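Side-chain contacts in acyl-coenzyme A oxidase acox-1.1 (Caenorhabditis elegans, PDB 5K3H), which catalyses the first step of peroxisomal beta-oxidation, using FAD and oxygen to desaturate acyl-CoA substrates to (2E)-enoyl-CoAs with release of hydrogen peroxide: residues Gln324-Lys327 / Asn328-Glu331; Ala417-Ile420 / Ser421-Tyr424; Thr591-Asp594 / Tyr595-Gln599. All coordinates share one frame; numbering follows the deposited sequence.

Contact 1 of 3, residues Gln324-Lys327 / Asn328-Glu331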
# COMPACT_ATOMS: atom_id res chain seq x y z
N GLN B 324 -10.11 4.93 26.22
CA GLN B 324 -9.97 5.93 27.26
C GLN B 324 -8.51 6.23 27.49
O GLN B 324 -7.64 5.36 27.34
CB GLN B 324 -10.62 5.49 28.56
CG GLN B 324 -12.10 5.71 28.57
CD GLN B 324 -12.72 5.06 29.75
OE1 GLN B 324 -12.70 3.83 29.85
NE2 GLN B 324 -13.30 5.85 30.65
N ILE B 325 -8.24 7.49 27.82
CA ILE B 325 -6.97 7.83 28.42
C ILE B 325 -7.26 7.80 29.91
O ILE B 325 -7.15 6.74 30.54
CB ILE B 325 -6.40 9.17 27.91
CG1 ILE B 325 -6.01 9.02 26.43
CG2 ILE B 325 -5.19 9.60 28.72
CD1 ILE B 325 -5.65 10.32 25.72
N ASP B 326 -7.76 8.91 30.48
CA ASP B 326 -8.24 8.88 31.86
C ASP B 326 -9.47 8.00 31.99
O ASP B 326 -10.46 8.18 31.27
CB ASP B 326 -8.52 10.30 32.36
CG ASP B 326 -8.89 10.34 33.84
OD1 ASP B 326 -9.71 9.49 34.27
OD2 ASP B 326 -8.33 11.16 34.60
N LYS B 327 -9.42 7.06 32.93
CA LYS B 327 -10.44 6.02 33.07
C LYS B 327 -11.71 6.54 33.72
O LYS B 327 -12.73 5.82 33.72
CB LYS B 327 -9.90 4.85 33.91
CG LYS B 327 -8.66 4.20 33.30
CD LYS B 327 -8.96 3.27 32.13
CE LYS B 327 -7.64 2.79 31.50
NZ LYS B 327 -7.83 1.98 30.28
N ASN B 328 -11.69 7.74 34.28
CA ASN B 328 -12.91 8.34 34.79
C ASN B 328 -13.49 9.39 33.86
O ASN B 328 -14.46 10.05 34.23
CB ASN B 328 -12.68 8.94 36.16
CG ASN B 328 -12.28 7.90 37.18
OD1 ASN B 328 -12.86 6.79 37.23
ND2 ASN B 328 -11.35 8.26 38.06
N GLU B 329 -12.91 9.57 32.68
CA GLU B 329 -13.39 10.51 31.67
C GLU B 329 -13.90 9.76 30.44
O GLU B 329 -13.51 8.62 30.20
CB GLU B 329 -12.27 11.48 31.28
CG GLU B 329 -11.89 12.38 32.41
CD GLU B 329 -10.86 13.39 32.01
OE1 GLU B 329 -10.18 13.18 30.99
OE2 GLU B 329 -10.73 14.42 32.72
N PRO B 330 -14.78 10.37 29.66
CA PRO B 330 -15.37 9.64 28.52
C PRO B 330 -14.32 9.21 27.51
O PRO B 330 -13.14 9.55 27.59
CB PRO B 330 -16.39 10.63 27.91
CG PRO B 330 -16.51 11.77 28.87
CD PRO B 330 -15.41 11.68 29.90
N GLU B 331 -14.77 8.40 26.56
CA GLU B 331 -13.90 8.01 25.46
C GLU B 331 -13.37 9.24 24.74
O GLU B 331 -14.08 10.24 24.56
CB GLU B 331 -14.69 7.13 24.49
CG GLU B 331 -14.99 5.72 25.05
CD GLU B 331 -15.71 4.85 24.01
OE1 GLU B 331 -16.93 5.08 23.79
OE2 GLU B 331 -15.06 3.95 23.42
O HOH W 1 -10.95 9.22 28.61
O HOH W 2 -8.75 11.29 29.38

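Contact 2 of 3, residues Ala417-Ile420 / Ser421-Tyr424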
# COMPACT_ATOMS: atom_id res chain seq x y z
N ALA B 417 -15.83 3.92 1.34
CA ALA B 417 -16.37 5.15 1.89
C ALA B 417 -15.29 6.08 2.44
O ALA B 417 -15.57 7.27 2.66
CB ALA B 417 -17.40 4.82 2.98
N SER B 418 -14.09 5.56 2.73
CA SER B 418 -12.98 6.43 3.12
C SER B 418 -12.29 7.03 1.89
O SER B 418 -11.76 8.14 1.96
CB SER B 418 -11.96 5.66 3.92
OG SER B 418 -11.11 4.97 3.03
N TYR B 419 -12.25 6.27 0.80
CA TYR B 419 -11.71 6.59 -0.52
C TYR B 419 -10.19 6.57 -0.56
O TYR B 419 -9.62 6.75 -1.64
CB TYR B 419 -12.20 7.94 -1.06
CG TYR B 419 -12.19 8.01 -2.58
CD1 TYR B 419 -12.89 7.07 -3.35
CD2 TYR B 419 -11.49 9.00 -3.25
CE1 TYR B 419 -12.89 7.11 -4.72
CE2 TYR B 419 -11.49 9.06 -4.64
CZ TYR B 419 -12.19 8.10 -5.35
OH TYR B 419 -12.20 8.13 -6.73
N ILE B 420 -9.51 6.30 0.56
CA ILE B 420 -8.05 6.44 0.63
C ILE B 420 -7.34 5.35 -0.17
O ILE B 420 -6.27 5.60 -0.76
CB ILE B 420 -7.60 6.43 2.10
CG1 ILE B 420 -8.19 7.64 2.83
CG2 ILE B 420 -6.10 6.49 2.17
CD1 ILE B 420 -7.93 7.63 4.32
N SER B 421 -7.92 4.16 -0.26
CA SER B 421 -7.27 3.11 -1.04
C SER B 421 -7.13 3.48 -2.51
O SER B 421 -6.13 3.12 -3.14
CB SER B 421 -8.03 1.80 -0.88
OG SER B 421 -9.31 1.87 -1.49
N GLU B 422 -8.11 4.20 -3.07
CA GLU B 422 -8.01 4.68 -4.44
C GLU B 422 -7.06 5.87 -4.53
O GLU B 422 -6.29 5.98 -5.49
CB GLU B 422 -9.40 5.05 -4.97
CG GLU B 422 -9.48 5.37 -6.47
CD GLU B 422 -9.26 4.17 -7.38
OE1 GLU B 422 -9.45 3.01 -6.94
OE2 GLU B 422 -8.87 4.39 -8.55
N ILE B 423 -7.09 6.76 -3.53
CA ILE B 423 -6.11 7.84 -3.48
C ILE B 423 -4.69 7.28 -3.47
O ILE B 423 -3.82 7.76 -4.20
CB ILE B 423 -6.38 8.74 -2.25
CG1 ILE B 423 -7.73 9.46 -2.36
CG2 ILE B 423 -5.26 9.75 -2.04
CD1 ILE B 423 -8.26 9.98 -1.02
N TYR B 424 -4.45 6.23 -2.68
CA TYR B 424 -3.15 5.58 -2.66
C TYR B 424 -2.79 5.02 -4.03
O TYR B 424 -1.67 5.21 -4.53
CB TYR B 424 -3.14 4.46 -1.60
CG TYR B 424 -1.87 3.62 -1.55
CD1 TYR B 424 -0.70 4.11 -0.95
CD2 TYR B 424 -1.84 2.35 -2.11
CE1 TYR B 424 0.45 3.34 -0.91
CE2 TYR B 424 -0.68 1.58 -2.06
CZ TYR B 424 0.47 2.08 -1.47
OH TYR B 424 1.63 1.32 -1.42

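Contact 3 of 3, residues Thr591-Asp594 / Tyr595-Gln599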
# COMPACT_ATOMS: atom_id res chain seq x y z
N THR B 591 22.55 11.68 23.48
CA THR B 591 21.86 12.80 24.12
C THR B 591 21.19 13.72 23.10
O THR B 591 20.05 14.15 23.30
CB THR B 591 22.84 13.58 24.98
OG1 THR B 591 23.16 12.80 26.14
CG2 THR B 591 22.23 14.89 25.43
N GLN B 592 21.89 14.06 22.02
CA GLN B 592 21.27 14.88 20.99
C GLN B 592 20.12 14.16 20.31
O GLN B 592 19.14 14.79 19.92
CB GLN B 592 22.31 15.26 19.94
CG GLN B 592 23.26 16.35 20.37
CD GLN B 592 24.35 16.57 19.37
OE1 GLN B 592 25.03 15.62 18.97
NE2 GLN B 592 24.55 17.82 18.97
N LEU B 593 20.21 12.84 20.16
CA LEU B 593 19.09 12.10 19.58
C LEU B 593 17.91 12.08 20.53
O LEU B 593 16.76 12.08 20.08
CB LEU B 593 19.53 10.69 19.20
CG LEU B 593 18.69 9.98 18.12
CD1 LEU B 593 18.69 10.75 16.78
CD2 LEU B 593 19.13 8.51 17.94
N ASP B 594 18.16 12.03 21.84
CA ASP B 594 17.08 12.15 22.81
C ASP B 594 16.44 13.53 22.76
O ASP B 594 15.23 13.67 22.97
CB ASP B 594 17.61 11.85 24.21
CG ASP B 594 17.89 10.37 24.43
OD1 ASP B 594 17.33 9.53 23.67
OD2 ASP B 594 18.67 10.05 25.37
N TYR B 595 17.23 14.58 22.53
CA TYR B 595 16.65 15.90 22.31
C TYR B 595 15.72 15.88 21.11
O TYR B 595 14.61 16.42 21.17
CB TYR B 595 17.76 16.94 22.12
CG TYR B 595 17.31 18.34 21.71
CD1 TYR B 595 17.02 19.32 22.66
CD2 TYR B 595 17.19 18.70 20.37
CE1 TYR B 595 16.62 20.60 22.29
CE2 TYR B 595 16.79 19.97 19.99
CZ TYR B 595 16.50 20.92 20.95
OH TYR B 595 16.10 22.19 20.54
N VAL B 596 16.14 15.22 20.03
CA VAL B 596 15.36 15.20 18.80
C VAL B 596 14.02 14.51 19.05
O VAL B 596 12.98 14.96 18.56
CB VAL B 596 16.17 14.52 17.68
CG1 VAL B 596 15.31 14.33 16.44
CG2 VAL B 596 17.39 15.35 17.33
N ARG B 597 14.03 13.41 19.82
CA ARG B 597 12.80 12.71 20.17
C ARG B 597 11.86 13.57 21.00
O ARG B 597 10.64 13.58 20.77
CB ARG B 597 13.12 11.43 20.94
CG ARG B 597 13.86 10.40 20.16
CD ARG B 597 14.21 9.21 21.02
NE ARG B 597 14.87 8.16 20.24
CZ ARG B 597 16.12 7.74 20.43
NH1 ARG B 597 16.87 8.27 21.39
NH2 ARG B 597 16.61 6.77 19.65
N ASP B 598 12.39 14.27 22.01
CA ASP B 598 11.56 15.16 22.82
C ASP B 598 10.97 16.30 21.99
O ASP B 598 9.81 16.66 22.17
CB ASP B 598 12.39 15.72 23.97
CG ASP B 598 12.85 14.64 24.91
OD1 ASP B 598 12.23 13.55 24.96
OD2 ASP B 598 13.87 14.88 25.59
N GLN B 599 11.76 16.86 21.08
CA GLN B 599 11.24 17.87 20.16
C GLN B 599 10.14 17.29 19.29
O GLN B 599 9.16 17.97 18.97
CB GLN B 599 12.37 18.41 19.27
CG GLN B 599 13.47 19.05 20.05
CD GLN B 599 13.02 20.27 20.75
OE1 GLN B 599 12.72 21.29 20.11
NE2 GLN B 599 12.93 20.19 22.09

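Contact 1 of 3, residues Gln324-Lys327 / Asn328-Glu331
A type I beta turn running from Asp326 to Glu329 forms the bend of the exposed loop between helices 300-319 and 338-367, and an Asx turn is built into its start. The Asx turn is made by Asp326 OD1, which accepts the backbone N of Asn328 at 2.6 Å and is met nearly along its C-O bond. Its CG lies anti to the backbone N (chi1 -174°), which carries the carboxylate forward over the turn. The closing backbone bond runs from Glu329 N to Asp326 O over 3.2 Å. One step further out, the Gln324 side chain reaches across the mouth of the loop: its NE2 gives an almost straight bond to Glu329 O, 2.8 Å long at 172°, and the acceptor lies in the plane of the Gln324 amide. This bond probably helps to fix how that amide is turned. The extended side chain of Glu329 lies beside that of Asp326, crossing it at about a right angle; OE1 comes to 3.6 Å from Asp326 CB. The two carboxylates stack with their planes 24° apart, and Asp326 OD2 and Glu329 OE2 are 4.5 Å from each other. A water joins the same two residues, accepting from Asp326 N at 2.8 Å and donating to Glu329 OE1 at 2.9 Å. Across the dimer interface, Lys519 of the second subunit forms a salt bridge with Asp326 OD2, and Glu521 of that subunit accepts Lys327 N. The two oxygens of Asp326 therefore divide their work, OD1 shaping the turn and OD2 pairing with the partner chain, and the lysine probably offsets much of the repulsion that the stacked carboxylates would otherwise feel.

Contact 2 of 3, residues Ala417-Ile420 / Ser421-Tyr424
The backbone turns into helix 420-428 through Tyr419, the N-cap residue, whose left-handed conformation (phi 75°, psi -1°) aims its carbonyl into the first helical turn. There Tyr419 O accepts Ile423 N at 3.2 Å, and takes a second, weak bond from Glu422 N. Ile420 O follows with a shorter bond to Tyr424 N of 2.7 Å. Just before the cap, an ST turn leads the chain in: Ser418 OG accepts the N of Ile420 at 3.2 Å. The Tyr419 side chain meets two residues of the first turn. Glu422 CB sits over one face of the ring, offset toward the rim, in a CH-pi contact 4.2 Å from the centroid, while Glu422 CG reaches Tyr419 OH at 3.9 Å. With CG of Glu422 anti to the backbone N (chi1 -171°) and the chain bent at chi2, the methylenes run past the phenol and the carboxylate goes on to another partner, OE2 accepting the backbone N of Tyr245. The phenol hydroxyl is likewise tied outside the helix, by a hydrogen bond with Glu109. The Tyr419 hydroxyl and Glu422 OE2 thus both have partners beyond the helix start. Ile423 stands at about a right angle to the tyrosine side chain and approaches the ring obliquely; it also packs with Ile420 against helix 300-319, while Ile420 and Tyr424 touch helix 382-408. The helix start is thereby packed against helices 300-319 and 382-408, within the C-alpha1 region of the acyl-CoA oxidase fold. Ile423 fills the corner beside the cap, its CG1 lying 3.9 Å from Tyr419 CD2 and 3.4 Å from Tyr419 O.

Contact 3 of 3, residues Thr591-Asp594 / Tyr595-Gln599
Asp594 OD1 is gripped from two sides of the dimer interface: by Arg597 NH1 at 2.6 Å, and by Lys505 of the second subunit in a further salt bridge. As a hydrogen bond the first is weak, with an N-H...O angle of 123°, and the attraction is probably mainly electrostatic. OD1 comes to the edge of the guanidinium, near its plane, although the carboxylate is turned 46° from that plane. With CG of Arg597 anti to the carbonyl carbon (chi1 -65°) and the chain extended from CG to NE, the guanidinium comes to lie by Leu593 and Asp594. Leu593 supports it from one face: CG lies over the guanidinium, offset toward the rim, and CD2 touches NH2 of Arg597 at 3.5 Å. Arg597 NH1 is also paired with Glu584 of the second subunit. Replacing Arg597 with an alanine would probably cost Glu584 of the second subunit this salt-bridge partner, make Asp594 rely on Lys505 of that subunit, and leave Leu593 CD2 without the group packed on it. In the backbone, Arg597 N bonds to Leu593 O at 3.0 Å. The whole is an i to i+3 salt bridge on an alpha-helix, extended into a charge network between subunits.

In the fold
Along the chain the three contacts come in series, none nesting in or crossing another. Contact 1 closes a turn in the loop joining helices 300-319 and 338-367, at the surface, its centre about 40 Å from the centre of the chain. Contact 2, in the same C-alpha1 family region, is largely buried, nearer the centre of the chain, and sets the start of helix 420-428 against helices 300-319 and 382-408. Contact 3 closes no loop; it lies within the first turns of helix 590-616, in the C-terminal family region, and sets it against helices 557-577 and 579-584. All three touch the second subunit, contacts 1 and 3 through salt bridges and contact 2 through packing.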